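Local structure of protein (superoxide dismutase) (Aquifex pyrophilus, 1COJ) at residues L5-H10 / H31-V36; H10-N15 / Q23-F28; Q14-I19 / L88-K93. The protein converts superoxide radicals into hydrogen peroxide and molecular oxygen, using one iron ion per subunit of a homotetramer. All blocks are in the same frame, centred on the assembly; numbering follows the deposited sequence.

Contact 1. Residues L5-H10 / H31-V36; sequences LEPKDH and HYKGYV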
ATOM      1  N   LEU A   5      -6.108 -17.946  18.724  1.00 22.95           N
ATOM      2  CA  LEU A   5      -6.511 -18.910  17.717  1.00 20.33           C
ATOM      3  C   LEU A   5      -5.531 -20.077  17.712  1.00 18.11           C
ATOM      4  O   LEU A   5      -4.433 -19.985  18.260  1.00 17.34           O
ATOM      5  CB  LEU A   5      -6.506 -18.253  16.331  1.00 20.43           C
ATOM      6  CG  LEU A   5      -7.746 -17.552  15.761  1.00 23.05           C
ATOM      7  CD1 LEU A   5      -8.413 -16.665  16.785  1.00 27.48           C
ATOM      8  CD2 LEU A   5      -7.347 -16.742  14.536  1.00 21.85           C
ATOM      9  N   GLU A   6      -5.957 -21.191  17.139  1.00 17.71           N
ATOM     10  CA  GLU A   6      -5.108 -22.362  17.007  1.00 19.33           C
ATOM     11  C   GLU A   6      -5.347 -22.880  15.602  1.00 16.34           C
ATOM     12  O   GLU A   6      -6.458 -22.765  15.073  1.00 17.27           O
ATOM     13  CB  GLU A   6      -5.420 -23.428  18.063  1.00 23.50           C
ATOM     14  CG  GLU A   6      -4.916 -23.085  19.474  1.00 30.76           C
ATOM     15  CD  GLU A   6      -3.408 -22.802  19.555  1.00 35.60           C
ATOM     16  OE1 GLU A   6      -2.991 -22.121  20.519  1.00 38.41           O
ATOM     17  OE2 GLU A   6      -2.636 -23.256  18.679  1.00 35.16           O
ATOM     18  N   PRO A   7      -4.297 -23.405  14.953  1.00 15.15           N
ATOM     19  CA  PRO A   7      -4.442 -23.921  13.591  1.00 14.83           C
ATOM     20  C   PRO A   7      -5.429 -25.080  13.499  1.00 15.33           C
ATOM     21  O   PRO A   7      -5.659 -25.795  14.478  1.00 14.50           O
ATOM     22  CB  PRO A   7      -3.014 -24.345  13.233  1.00 13.55           C
ATOM     23  CG  PRO A   7      -2.426 -24.713  14.552  1.00 16.41           C
ATOM     24  CD  PRO A   7      -2.925 -23.615  15.452  1.00 14.96           C
ATOM     25  N   LYS A   8      -6.051 -25.229  12.336  1.00 13.84           N
ATOM     26  CA  LYS A   8      -6.998 -26.307  12.113  1.00 14.27           C
ATOM     27  C   LYS A   8      -6.317 -27.360  11.255  1.00 15.40           C
ATOM     28  O   LYS A   8      -6.453 -27.365  10.031  1.00 15.09           O
ATOM     29  CB  LYS A   8      -8.254 -25.773  11.428  1.00 15.60           C
ATOM     30  CG  LYS A   8      -8.948 -24.694  12.235  1.00 17.33           C
ATOM     31  CD  LYS A   8     -10.246 -24.267  11.599  1.00 21.64           C
ATOM     32  CE  LYS A   8     -10.903 -23.187  12.429  1.00 24.10           C
ATOM     33  NZ  LYS A   8     -12.247 -22.856  11.898  1.00 34.33           N
ATOM     34  N   ASP A   9      -5.580 -28.254  11.912  1.00 14.39           N
ATOM     35  CA  ASP A   9      -4.849 -29.317  11.228  1.00 15.02           C
ATOM     36  C   ASP A   9      -5.699 -30.194  10.330  1.00 15.02           C
ATOM     37  O   ASP A   9      -5.237 -30.649   9.291  1.00 16.60           O
ATOM     38  CB  ASP A   9      -4.091 -30.188  12.230  1.00 15.99           C
ATOM     39  CG  ASP A   9      -2.875 -29.493  12.792  1.00 17.18           C
ATOM     40  OD1 ASP A   9      -1.856 -29.389  12.077  1.00 19.71           O
ATOM     41  OD2 ASP A   9      -2.942 -29.038  13.945  1.00 18.55           O
ATOM     42  N   HIS A  10      -6.963 -30.381  10.693  1.00 13.67           N
ATOM     43  CA  HIS A  10      -7.857 -31.215   9.904  1.00 15.12           C
ATOM     44  C   HIS A  10      -8.137 -30.661   8.504  1.00 16.86           C
ATOM     45  O   HIS A  10      -8.754 -31.334   7.681  1.00 17.92           O
ATOM     46  CB  HIS A  10      -9.176 -31.440  10.651  1.00 16.11           C
ATOM     47  CG  HIS A  10     -10.080 -30.246  10.680  1.00 16.00           C
ATOM     48  ND1 HIS A  10     -10.091 -29.329  11.706  1.00 17.58           N
ATOM     49  CD2 HIS A  10     -11.044 -29.838   9.809  1.00 17.47           C
ATOM     50  CE1 HIS A  10     -11.011 -28.415  11.477  1.00 17.77           C
ATOM     51  NE2 HIS A  10     -11.604 -28.698  10.334  1.00 19.06           N
ATOM     52  N   HIS A  31       3.876 -21.184   6.643  1.00 11.36           N
ATOM     53  CA  HIS A  31       3.149 -19.950   6.376  1.00 12.08           C
ATOM     54  C   HIS A  31       1.851 -19.803   7.140  1.00 11.20           C
ATOM     55  O   HIS A  31       1.707 -18.889   7.946  1.00 12.96           O
ATOM     56  CB  HIS A  31       2.915 -19.795   4.878  1.00 10.63           C
ATOM     57  CG  HIS A  31       4.183 -19.681   4.090  1.00 12.46           C
ATOM     58  ND1 HIS A  31       5.031 -18.600   4.219  1.00 11.05           N
ATOM     59  CD2 HIS A  31       4.784 -20.528   3.223  1.00 12.54           C
ATOM     60  CE1 HIS A  31       6.102 -18.788   3.464  1.00 12.95           C
ATOM     61  NE2 HIS A  31       5.980 -19.947   2.851  1.00 12.39           N
ATOM     62  N   TYR A  32       0.909 -20.708   6.900  1.00 11.25           N
ATOM     63  CA  TYR A  32      -0.378 -20.662   7.581  1.00  9.74           C
ATOM     64  C   TYR A  32      -0.239 -20.611   9.109  1.00  9.71           C
ATOM     65  O   TYR A  32      -0.779 -19.713   9.764  1.00  8.49           O
ATOM     66  CB  TYR A  32      -1.231 -21.857   7.146  1.00  8.46           C
ATOM     67  CG  TYR A  32      -2.406 -22.161   8.049  1.00  9.14           C
ATOM     68  CD1 TYR A  32      -3.366 -21.190   8.340  1.00  7.48           C
ATOM     69  CD2 TYR A  32      -2.549 -23.421   8.627  1.00  7.42           C
ATOM     70  CE1 TYR A  32      -4.444 -21.475   9.195  1.00  9.58           C
ATOM     71  CE2 TYR A  32      -3.610 -23.716   9.473  1.00  9.30           C
ATOM     72  CZ  TYR A  32      -4.554 -22.745   9.756  1.00 10.07           C
ATOM     73  OH  TYR A  32      -5.599 -23.055  10.593  1.00  8.88           O
ATOM     74  N   LYS A  33       0.509 -21.554   9.668  1.00  8.75           N
ATOM     75  CA  LYS A  33       0.695 -21.597  11.106  1.00  8.87           C
ATOM     76  C   LYS A  33       1.451 -20.384  11.634  1.00  9.24           C
ATOM     77  O   LYS A  33       1.266 -19.985  12.789  1.00  8.48           O
ATOM     78  CB  LYS A  33       1.361 -22.910  11.516  1.00  9.93           C
ATOM     79  CG  LYS A  33       0.472 -24.112  11.234  1.00  9.75           C
ATOM     80  CD  LYS A  33       1.005 -25.390  11.849  1.00 12.27           C
ATOM     81  CE  LYS A  33       0.011 -26.523  11.649  1.00 13.20           C
ATOM     82  NZ  LYS A  33       0.464 -27.766  12.331  1.00 13.57           N
ATOM     83  N   GLY A  34       2.246 -19.760  10.767  1.00  9.69           N
ATOM     84  CA  GLY A  34       2.996 -18.577  11.153  1.00  9.18           C
ATOM     85  C   GLY A  34       2.067 -17.399  11.384  1.00 10.54           C
ATOM     86  O   GLY A  34       2.296 -16.584  12.285  1.00 10.48           O
ATOM     87  N   TYR A  35       1.011 -17.312  10.576  1.00 10.04           N
ATOM     88  CA  TYR A  35       0.026 -16.240  10.704  1.00  8.46           C
ATOM     89  C   TYR A  35      -0.763 -16.416  11.995  1.00  9.68           C
ATOM     90  O   TYR A  35      -1.118 -15.436  12.649  1.00  9.43           O
ATOM     91  CB  TYR A  35      -0.932 -16.223   9.511  1.00  9.14           C
ATOM     92  CG  TYR A  35      -0.249 -15.948   8.193  1.00  9.58           C
ATOM     93  CD1 TYR A  35       0.590 -14.846   8.040  1.00 11.15           C
ATOM     94  CD2 TYR A  35      -0.419 -16.802   7.106  1.00  9.87           C
ATOM     95  CE1 TYR A  35       1.252 -14.601   6.834  1.00 11.16           C
ATOM     96  CE2 TYR A  35       0.238 -16.566   5.896  1.00 12.19           C
ATOM     97  CZ  TYR A  35       1.069 -15.463   5.769  1.00 12.67           C
ATOM     98  OH  TYR A  35       1.703 -15.203   4.571  1.00 16.36           O
ATOM     99  N   VAL A  36      -1.040 -17.667  12.353  1.00  9.60           N
ATOM    100  CA  VAL A  36      -1.775 -17.965  13.580  1.00 10.31           C
ATOM    101  C   VAL A  36      -0.941 -17.526  14.789  1.00 11.32           C
ATOM    102  O   VAL A  36      -1.437 -16.830  15.684  1.00 12.09           O
ATOM    103  CB  VAL A  36      -2.119 -19.482  13.683  1.00  9.98           C
ATOM    104  CG1 VAL A  36      -2.740 -19.802  15.044  1.00  8.42           C
ATOM    105  CG2 VAL A  36      -3.078 -19.880  12.560  1.00  8.62           C
TER
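Lys33 and Tyr32 reach from helix 21-47, one arm of the alpha-hairpin domain of iron/manganese superoxide dismutases, to the Pro7-Asp9 part of the N-terminal loop, and illustrate how a helix can hold an irregular chain beside it. Beyond CG the Lys33 chain is extended. Lys33 CB is about 4.9 Å from Pro7 CB, too far for a close contact; CG packs on that carbon at 4.0 Å, CD passes it at 4.4 Å, and CE lies between Pro7 CB and the Asp9 carboxylate. At the tip, NZ forms a salt bridge with Asp9 OD1, 2.8 Å away, through the syn lone pair of that oxygen. Glu29, one turn back on the helix, gives the same ammonium a second carboxylate.

Tyr32, one residue earlier, reaches the loop with its hydroxyl. CG lies anti to the backbone N (chi1 163°), and at the far end of the ring Lys8 N approaches in the ring plane and donates to OH over 2.8 Å at a nearly straight 164°. Glu82 of helix 63-86 also bonds this hydroxyl, tying loop and both hairpin helices through one oxygen. Tyr32 packs on the iron ligand His81 as well, which makes it a second-shell residue. One turn further along the helix, Val36 meets Pro7 at about a right angle, CD of the proline 3.8 Å from Val36 CG1, a methyl that also touches Leu5 O.

Contact 2. Residues H10-N15 / Q23-F28; sequences HLKPQN and QIEPHF. With FE (Fe (III) ion), chain B.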
ATOM      1  N   HIS A  10      -6.963 -30.381  10.693  1.00 13.67           N
ATOM      2  CA  HIS A  10      -7.857 -31.215   9.904  1.00 15.12           C
ATOM      3  C   HIS A  10      -8.137 -30.661   8.504  1.00 16.86           C
ATOM      4  O   HIS A  10      -8.754 -31.334   7.681  1.00 17.92           O
ATOM      5  CB  HIS A  10      -9.176 -31.440  10.651  1.00 16.11           C
ATOM      6  CG  HIS A  10     -10.080 -30.246  10.680  1.00 16.00           C
ATOM      7  ND1 HIS A  10     -10.091 -29.329  11.706  1.00 17.58           N
ATOM      8  CD2 HIS A  10     -11.044 -29.838   9.809  1.00 17.47           C
ATOM      9  CE1 HIS A  10     -11.011 -28.415  11.477  1.00 17.77           C
ATOM     10  NE2 HIS A  10     -11.604 -28.698  10.334  1.00 19.06           N
ATOM     11  N   LEU A  11      -7.699 -29.431   8.253  1.00 15.03           N
ATOM     12  CA  LEU A  11      -7.899 -28.768   6.965  1.00 15.84           C
ATOM     13  C   LEU A  11      -6.781 -29.039   5.957  1.00 14.41           C
ATOM     14  O   LEU A  11      -6.907 -28.686   4.787  1.00 15.74           O
ATOM     15  CB  LEU A  11      -8.009 -27.255   7.188  1.00 16.68           C
ATOM     16  CG  LEU A  11      -9.354 -26.537   7.062  1.00 19.00           C
ATOM     17  CD1 LEU A  11     -10.499 -27.385   7.558  1.00 17.32           C
ATOM     18  CD2 LEU A  11      -9.280 -25.217   7.813  1.00 19.18           C
ATOM     19  N   LYS A  12      -5.682 -29.637   6.413  1.00 12.89           N
ATOM     20  CA  LYS A  12      -4.536 -29.913   5.545  1.00 13.50           C
ATOM     21  C   LYS A  12      -4.836 -30.903   4.414  1.00 15.91           C
ATOM     22  O   LYS A  12      -5.151 -32.070   4.663  1.00 17.16           O
ATOM     23  CB  LYS A  12      -3.365 -30.427   6.380  1.00 12.47           C
ATOM     24  CG  LYS A  12      -2.048 -30.487   5.637  1.00 13.01           C
ATOM     25  CD  LYS A  12      -0.963 -30.977   6.569  1.00 17.41           C
ATOM     26  CE  LYS A  12       0.378 -31.057   5.876  1.00 18.56           C
ATOM     27  NZ  LYS A  12       1.392 -31.614   6.805  1.00 18.34           N
ATOM     28  N   PRO A  13      -4.723 -30.449   3.153  1.00 17.00           N
ATOM     29  CA  PRO A  13      -4.978 -31.276   1.968  1.00 18.75           C
ATOM     30  C   PRO A  13      -3.809 -32.227   1.739  1.00 18.67           C
ATOM     31  O   PRO A  13      -2.677 -31.945   2.144  1.00 17.20           O
ATOM     32  CB  PRO A  13      -5.048 -30.247   0.830  1.00 17.34           C
ATOM     33  CG  PRO A  13      -5.222 -28.924   1.519  1.00 19.41           C
ATOM     34  CD  PRO A  13      -4.395 -29.073   2.753  1.00 18.93           C
ATOM     35  N   GLN A  14      -4.077 -33.339   1.066  1.00 19.62           N
ATOM     36  CA  GLN A  14      -3.039 -34.315   0.779  1.00 19.85           C
ATOM     37  C   GLN A  14      -3.382 -35.070  -0.497  1.00 16.51           C
ATOM     38  O   GLN A  14      -4.548 -35.322  -0.792  1.00 15.01           O
ATOM     39  CB  GLN A  14      -2.899 -35.299   1.942  1.00 24.75           C
ATOM     40  CG  GLN A  14      -1.462 -35.530   2.397  1.00 34.99           C
ATOM     41  CD  GLN A  14      -0.805 -34.265   2.931  1.00 39.08           C
ATOM     42  OE1 GLN A  14      -0.200 -33.501   2.182  1.00 42.19           O
ATOM     43  NE2 GLN A  14      -0.943 -34.033   4.224  1.00 44.61           N
ATOM     44  N   ASN A  15      -2.351 -35.381  -1.272  1.00 15.90           N
ATOM     45  CA  ASN A  15      -2.462 -36.118  -2.522  1.00 17.32           C
ATOM     46  C   ASN A  15      -3.335 -35.413  -3.554  1.00 17.62           C
ATOM     47  O   ASN A  15      -4.086 -36.059  -4.287  1.00 17.89           O
ATOM     48  CB  ASN A  15      -2.964 -37.546  -2.270  1.00 16.72           C
ATOM     49  CG  ASN A  15      -2.063 -38.327  -1.333  1.00 18.37           C
ATOM     50  OD1 ASN A  15      -0.851 -38.150  -1.330  1.00 19.30           O
ATOM     51  ND2 ASN A  15      -2.657 -39.186  -0.522  1.00 20.78           N
ATOM     52  N   GLN A  23       4.644 -29.250  -1.940  1.00 13.32           N
ATOM     53  CA  GLN A  23       4.194 -27.867  -2.051  1.00 12.97           C
ATOM     54  C   GLN A  23       3.300 -27.500  -0.863  1.00 13.51           C
ATOM     55  O   GLN A  23       3.426 -26.414  -0.282  1.00 14.31           O
ATOM     56  CB  GLN A  23       3.429 -27.678  -3.368  1.00 12.13           C
ATOM     57  CG  GLN A  23       2.813 -26.302  -3.570  1.00 12.51           C
ATOM     58  CD  GLN A  23       3.845 -25.206  -3.649  1.00 11.83           C
ATOM     59  OE1 GLN A  23       4.382 -24.917  -4.718  1.00 11.95           O
ATOM     60  NE2 GLN A  23       4.143 -24.595  -2.512  1.00 12.25           N
ATOM     61  N   ILE A  24       2.409 -28.416  -0.503  1.00 10.94           N
ATOM     62  CA  ILE A  24       1.481 -28.213   0.603  1.00 11.65           C
ATOM     63  C   ILE A  24       2.166 -28.072   1.965  1.00 13.20           C
ATOM     64  O   ILE A  24       1.782 -27.223   2.772  1.00 12.23           O
ATOM     65  CB  ILE A  24       0.451 -29.369   0.675  1.00 11.89           C
ATOM     66  CG1 ILE A  24      -0.444 -29.369  -0.568  1.00 14.40           C
ATOM     67  CG2 ILE A  24      -0.383 -29.277   1.951  1.00 12.33           C
ATOM     68  CD1 ILE A  24      -1.301 -28.126  -0.725  1.00 15.92           C
ATOM     69  N   GLU A  25       3.198 -28.878   2.201  1.00 12.77           N
ATOM     70  CA  GLU A  25       3.905 -28.880   3.480  1.00 13.89           C
ATOM     71  C   GLU A  25       4.330 -27.512   4.030  1.00 13.17           C
ATOM     72  O   GLU A  25       3.842 -27.092   5.085  1.00 12.64           O
ATOM     73  CB  GLU A  25       5.093 -29.856   3.434  1.00 16.03           C
ATOM     74  CG  GLU A  25       5.748 -30.141   4.793  1.00 18.45           C
ATOM     75  CD  GLU A  25       4.860 -30.937   5.752  1.00 22.44           C
ATOM     76  OE1 GLU A  25       5.237 -31.077   6.937  1.00 24.55           O
ATOM     77  OE2 GLU A  25       3.793 -31.434   5.327  1.00 21.69           O
ATOM     78  N   PRO A  26       5.219 -26.787   3.325  1.00 11.18           N
ATOM     79  CA  PRO A  26       5.631 -25.483   3.847  1.00 11.17           C
ATOM     80  C   PRO A  26       4.496 -24.461   3.882  1.00 11.36           C
ATOM     81  O   PRO A  26       4.443 -23.615   4.775  1.00 11.53           O
ATOM     82  CB  PRO A  26       6.745 -25.067   2.887  1.00 11.38           C
ATOM     83  CG  PRO A  26       6.334 -25.690   1.599  1.00 10.96           C
ATOM     84  CD  PRO A  26       5.883 -27.065   2.037  1.00 11.73           C
ATOM     85  N   HIS A  27       3.574 -24.562   2.933  1.00 11.17           N
ATOM     86  CA  HIS A  27       2.454 -23.629   2.861  1.00 12.10           C
ATOM     87  C   HIS A  27       1.575 -23.730   4.103  1.00 13.35           C
ATOM     88  O   HIS A  27       1.220 -22.712   4.707  1.00 11.82           O
ATOM     89  CB  HIS A  27       1.623 -23.887   1.599  1.00 11.48           C
ATOM     90  CG  HIS A  27       0.767 -22.729   1.188  1.00 13.92           C
ATOM     91  ND1 HIS A  27      -0.125 -22.762   0.137  1.00 14.16           N
ATOM     92  CD2 HIS A  27       0.679 -21.474   1.703  1.00 13.93           C
ATOM     93  CE1 HIS A  27      -0.711 -21.558   0.049  1.00 17.87           C
ATOM     94  NE2 HIS A  27      -0.255 -20.740   0.980  1.00 18.29           N
ATOM     95  N   PHE A  28       1.269 -24.960   4.504  1.00 12.86           N
ATOM     96  CA  PHE A  28       0.426 -25.210   5.666  1.00 13.05           C
ATOM     97  C   PHE A  28       1.177 -25.118   6.993  1.00 12.55           C
ATOM     98  O   PHE A  28       0.771 -24.386   7.896  1.00 12.34           O
ATOM     99  CB  PHE A  28      -0.237 -26.588   5.551  1.00 12.39           C
ATOM    100  CG  PHE A  28      -1.361 -26.802   6.523  1.00 11.97           C
ATOM    101  CD1 PHE A  28      -2.672 -26.499   6.163  1.00 11.33           C
ATOM    102  CD2 PHE A  28      -1.110 -27.290   7.802  1.00 11.29           C
ATOM    103  CE1 PHE A  28      -3.724 -26.678   7.066  1.00 12.15           C
ATOM    104  CE2 PHE A  28      -2.150 -27.472   8.713  1.00 12.26           C
ATOM    105  CZ  PHE A  28      -3.461 -27.165   8.345  1.00 11.40           C
TER
HETATM  106 FE    FE B 213      -0.420 -18.614   1.038  0.55 20.15          FE
HETATM  107  O   HOH W   1      -0.725 -16.641   0.903  1.00 13.62           O
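Lys12 NZ is gripped by two carboxylates of helix 21-47, Glu25 within this contact and Glu29 one turn on. The bond to Glu25 OE2 measures 2.8 Å and comes from the syn side, though 30° out of the carboxylate plane; two acids around one ammonium would be expected to favour its charged form. The helix belongs to the alpha-hairpin domain and is kinked at Pro26, whose N has no bond to the preceding turn.

Between backbone and charge, the Lys12 chain is laid over the Phe28 ring. CG is anti to the backbone N (chi1 -169°), and the extended chain beyond it leads from CB, above the ring centre, to CD on the CD2 side. CB stands 3.7 Å from the ring centroid and only 8° from the normal, a well-formed CH-pi contact; farther out, Lys12 CG lies 3.9 Å from Phe28 CG, and CD is nearest Phe28 CD2. An alanine in place of Phe28 would probably open a gap beneath the Lys12 methylenes and leave the lysine chain freer to turn.

The neighbouring His27 faces the active site instead, its NE2 bound to the iron at 2.1 Å, with His81, Asp163, His167 and a water completing the coordination. Phe85 meets both His27 and Phe28 edge-to-face, so the metal ligand and the ring under Lys12 share a neighbour. Toward the helix start, Ile24 CG2 packs on Pro13 CD at 4.1 Å and against Pro13 O at 3.5 Å, a carbonyl oxygen buried here without a hydrogen-bond partner.

Contact 3. Residues Q14-I19 / L88-K93; sequences QNLEGI and LTPGGK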
ATOM      1  N   GLN A  14      -4.077 -33.339   1.066  1.00 19.62           N
ATOM      2  CA  GLN A  14      -3.039 -34.315   0.779  1.00 19.85           C
ATOM      3  C   GLN A  14      -3.382 -35.070  -0.497  1.00 16.51           C
ATOM      4  O   GLN A  14      -4.548 -35.322  -0.792  1.00 15.01           O
ATOM      5  CB  GLN A  14      -2.899 -35.299   1.942  1.00 24.75           C
ATOM      6  CG  GLN A  14      -1.462 -35.530   2.397  1.00 34.99           C
ATOM      7  CD  GLN A  14      -0.805 -34.265   2.931  1.00 39.08           C
ATOM      8  OE1 GLN A  14      -0.200 -33.501   2.182  1.00 42.19           O
ATOM      9  NE2 GLN A  14      -0.943 -34.033   4.224  1.00 44.61           N
ATOM     10  N   ASN A  15      -2.351 -35.381  -1.272  1.00 15.90           N
ATOM     11  CA  ASN A  15      -2.462 -36.118  -2.522  1.00 17.32           C
ATOM     12  C   ASN A  15      -3.335 -35.413  -3.554  1.00 17.62           C
ATOM     13  O   ASN A  15      -4.086 -36.059  -4.287  1.00 17.89           O
ATOM     14  CB  ASN A  15      -2.964 -37.546  -2.270  1.00 16.72           C
ATOM     15  CG  ASN A  15      -2.063 -38.327  -1.333  1.00 18.37           C
ATOM     16  OD1 ASN A  15      -0.851 -38.150  -1.330  1.00 19.30           O
ATOM     17  ND2 ASN A  15      -2.657 -39.186  -0.522  1.00 20.78           N
ATOM     18  N   LEU A  16      -3.230 -34.089  -3.618  1.00 17.60           N
ATOM     19  CA  LEU A  16      -4.003 -33.319  -4.588  1.00 17.09           C
ATOM     20  C   LEU A  16      -3.498 -33.602  -5.999  1.00 17.54           C
ATOM     21  O   LEU A  16      -2.351 -33.988  -6.201  1.00 19.23           O
ATOM     22  CB  LEU A  16      -3.914 -31.817  -4.294  1.00 14.89           C
ATOM     23  CG  LEU A  16      -4.416 -31.331  -2.931  1.00 14.44           C
ATOM     24  CD1 LEU A  16      -4.199 -29.833  -2.803  1.00 15.64           C
ATOM     25  CD2 LEU A  16      -5.885 -31.670  -2.778  1.00 15.04           C
ATOM     26  N   GLU A  17      -4.365 -33.396  -6.973  1.00 17.98           N
ATOM     27  CA  GLU A  17      -4.037 -33.624  -8.368  1.00 21.43           C
ATOM     28  C   GLU A  17      -3.420 -32.344  -8.958  1.00 19.41           C
ATOM     29  O   GLU A  17      -4.121 -31.375  -9.236  1.00 20.44           O
ATOM     30  CB  GLU A  17      -5.311 -34.009  -9.127  1.00 25.49           C
ATOM     31  CG  GLU A  17      -5.093 -34.470 -10.552  1.00 36.51           C
ATOM     32  CD  GLU A  17      -6.394 -34.866 -11.226  1.00 41.13           C
ATOM     33  OE1 GLU A  17      -7.172 -35.644 -10.624  1.00 44.37           O
ATOM     34  OE2 GLU A  17      -6.640 -34.394 -12.357  1.00 44.14           O
ATOM     35  N   GLY A  18      -2.103 -32.346  -9.135  1.00 18.83           N
ATOM     36  CA  GLY A  18      -1.433 -31.183  -9.695  1.00 19.18           C
ATOM     37  C   GLY A  18      -0.762 -30.295  -8.665  1.00 18.35           C
ATOM     38  O   GLY A  18      -0.042 -29.364  -9.016  1.00 19.31           O
ATOM     39  N   ILE A  19      -1.030 -30.554  -7.391  1.00 17.45           N
ATOM     40  CA  ILE A  19      -0.428 -29.790  -6.308  1.00 16.52           C
ATOM     41  C   ILE A  19       0.148 -30.824  -5.343  1.00 16.45           C
ATOM     42  O   ILE A  19      -0.585 -31.516  -4.635  1.00 19.55           O
ATOM     43  CB  ILE A  19      -1.468 -28.883  -5.608  1.00 17.03           C
ATOM     44  CG1 ILE A  19      -2.073 -27.900  -6.622  1.00 17.18           C
ATOM     45  CG2 ILE A  19      -0.802 -28.102  -4.480  1.00 16.11           C
ATOM     46  CD1 ILE A  19      -3.201 -27.043  -6.079  1.00 18.09           C
ATOM     47  N   LEU A  88     -10.211 -27.752  -0.858  1.00 13.97           N
ATOM     48  CA  LEU A  88      -9.431 -28.597  -1.763  1.00 15.34           C
ATOM     49  C   LEU A  88      -9.501 -30.076  -1.377  1.00 16.80           C
ATOM     50  O   LEU A  88      -9.286 -30.435  -0.216  1.00 19.85           O
ATOM     51  CB  LEU A  88      -7.968 -28.139  -1.803  1.00 13.74           C
ATOM     52  CG  LEU A  88      -7.694 -26.767  -2.428  1.00 14.22           C
ATOM     53  CD1 LEU A  88      -6.276 -26.331  -2.118  1.00 15.18           C
ATOM     54  CD2 LEU A  88      -7.932 -26.807  -3.931  1.00 13.79           C
ATOM     55  N   THR A  89      -9.853 -30.922  -2.346  1.00 18.14           N
ATOM     56  CA  THR A  89      -9.932 -32.374  -2.149  1.00 19.80           C
ATOM     57  C   THR A  89      -9.297 -33.008  -3.373  1.00 18.92           C
ATOM     58  O   THR A  89      -9.482 -32.511  -4.484  1.00 17.36           O
ATOM     59  CB  THR A  89     -11.398 -32.891  -2.040  1.00 21.78           C
ATOM     60  OG1 THR A  89     -12.193 -31.928  -1.350  1.00 33.01           O
ATOM     61  CG2 THR A  89     -11.469 -34.146  -1.263  1.00 21.63           C
ATOM     62  N   PRO A  90      -8.543 -34.110  -3.193  1.00 19.29           N
ATOM     63  CA  PRO A  90      -7.892 -34.780  -4.323  1.00 18.27           C
ATOM     64  C   PRO A  90      -8.843 -35.127  -5.469  1.00 18.92           C
ATOM     65  O   PRO A  90      -9.799 -35.876  -5.294  1.00 19.65           O
ATOM     66  CB  PRO A  90      -7.269 -36.028  -3.679  1.00 19.34           C
ATOM     67  CG  PRO A  90      -8.052 -36.212  -2.401  1.00 21.78           C
ATOM     68  CD  PRO A  90      -8.217 -34.797  -1.932  1.00 18.67           C
ATOM     69  N   GLY A  91      -8.604 -34.518  -6.625  1.00 17.87           N
ATOM     70  CA  GLY A  91      -9.425 -34.756  -7.794  1.00 18.00           C
ATOM     71  C   GLY A  91     -10.738 -34.000  -7.812  1.00 19.77           C
ATOM     72  O   GLY A  91     -11.475 -34.077  -8.792  1.00 21.12           O
ATOM     73  N   GLY A  92     -11.033 -33.265  -6.747  1.00 20.47           N
ATOM     74  CA  GLY A  92     -12.269 -32.508  -6.691  1.00 21.20           C
ATOM     75  C   GLY A  92     -13.417 -33.339  -6.159  1.00 23.68           C
ATOM     76  O   GLY A  92     -13.278 -34.552  -5.961  1.00 26.33           O
ATOM     77  N   LYS A  93     -14.558 -32.695  -5.930  1.00 23.39           N
ATOM     78  CA  LYS A  93     -15.732 -33.389  -5.409  1.00 24.09           C
ATOM     79  C   LYS A  93     -17.010 -32.606  -5.685  1.00 24.03           C
ATOM     80  O   LYS A  93     -17.032 -31.381  -5.574  1.00 22.86           O
ATOM     81  CB  LYS A  93     -15.580 -33.602  -3.902  1.00 26.28           C
ATOM     82  CG  LYS A  93     -16.579 -34.565  -3.289  1.00 29.98           C
ATOM     83  CD  LYS A  93     -16.269 -34.775  -1.814  1.00 36.11           C
ATOM     84  CE  LYS A  93     -17.062 -35.931  -1.221  1.00 40.96           C
ATOM     85  NZ  LYS A  93     -18.535 -35.724  -1.254  1.00 44.12           N
TER
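A type II beta turn from Thr89 to Gly92 presents Pro90 to Leu16, the central pair of a contact between two loops that have no regular secondary structure. The turn is closed by Gly92 N bonding to Thr89 O at 2.8 Å, and Gly91 takes the third position with a positive phi of 80°, a conformation that favours glycine.

Leu16 divides its two methyls between neighbours. CD2 rests on the first peptide link of the turn, 3.6 Å from Pro90 N and close to Thr89 C, while CD1 meets Leu88 CD1 at 4.1 Å, the two leucine side chains crossing at about a right angle. No hydrogen bond spans the two segments. The fold explains the meeting: residues 14-19 lead into helix 21-47, residues 88-93 lie in the loop from helix 63-86 to helix 98-107, and the open ends of the helical hairpin thereby come together. Leu16 also packs on Ile24 of the first hairpin helix, and Leu88 on Phe184 of helix 177-186.

Toward the outside the contact becomes more polar. Asn15 O sits only 3.2 Å from Pro90 CB, a close approach of a carbonyl oxygen to that proline carbon. Glu17, with an extended chain that turns at its carboxylate, brings OE1 to 3.7 Å from Gly91 CA. Thr89 O, already used by the turn, also accepts a bond from Asn187 ND2.

How the contacts relate
Contacts 1 and 2 set the N-terminal loop against helix 21-47, at 31-36 and 23-28, while contact 3 joins the same loop to the one after helix 63-86. The centres of contacts 1 and 2 are 11 Å apart, with contact 2 nested in the loop closed by contact 1; they join where Lys8 O touches Phe28 CZ at 3.4 Å and probably through a hydrogen bond from Tyr32 N to His27 O. The centre of contact 3 is 10 Å from that of contact 2, which it meets through Ile24 CD1, 3.8 Å from Ile19 CG2. Their distances from the iron differ: contact 2 supplies the ligand His27, whereas the side chain of Tyr32 in contact 1 lies about 7 Å from the metal and that of Leu88 in contact 3 about 10 Å.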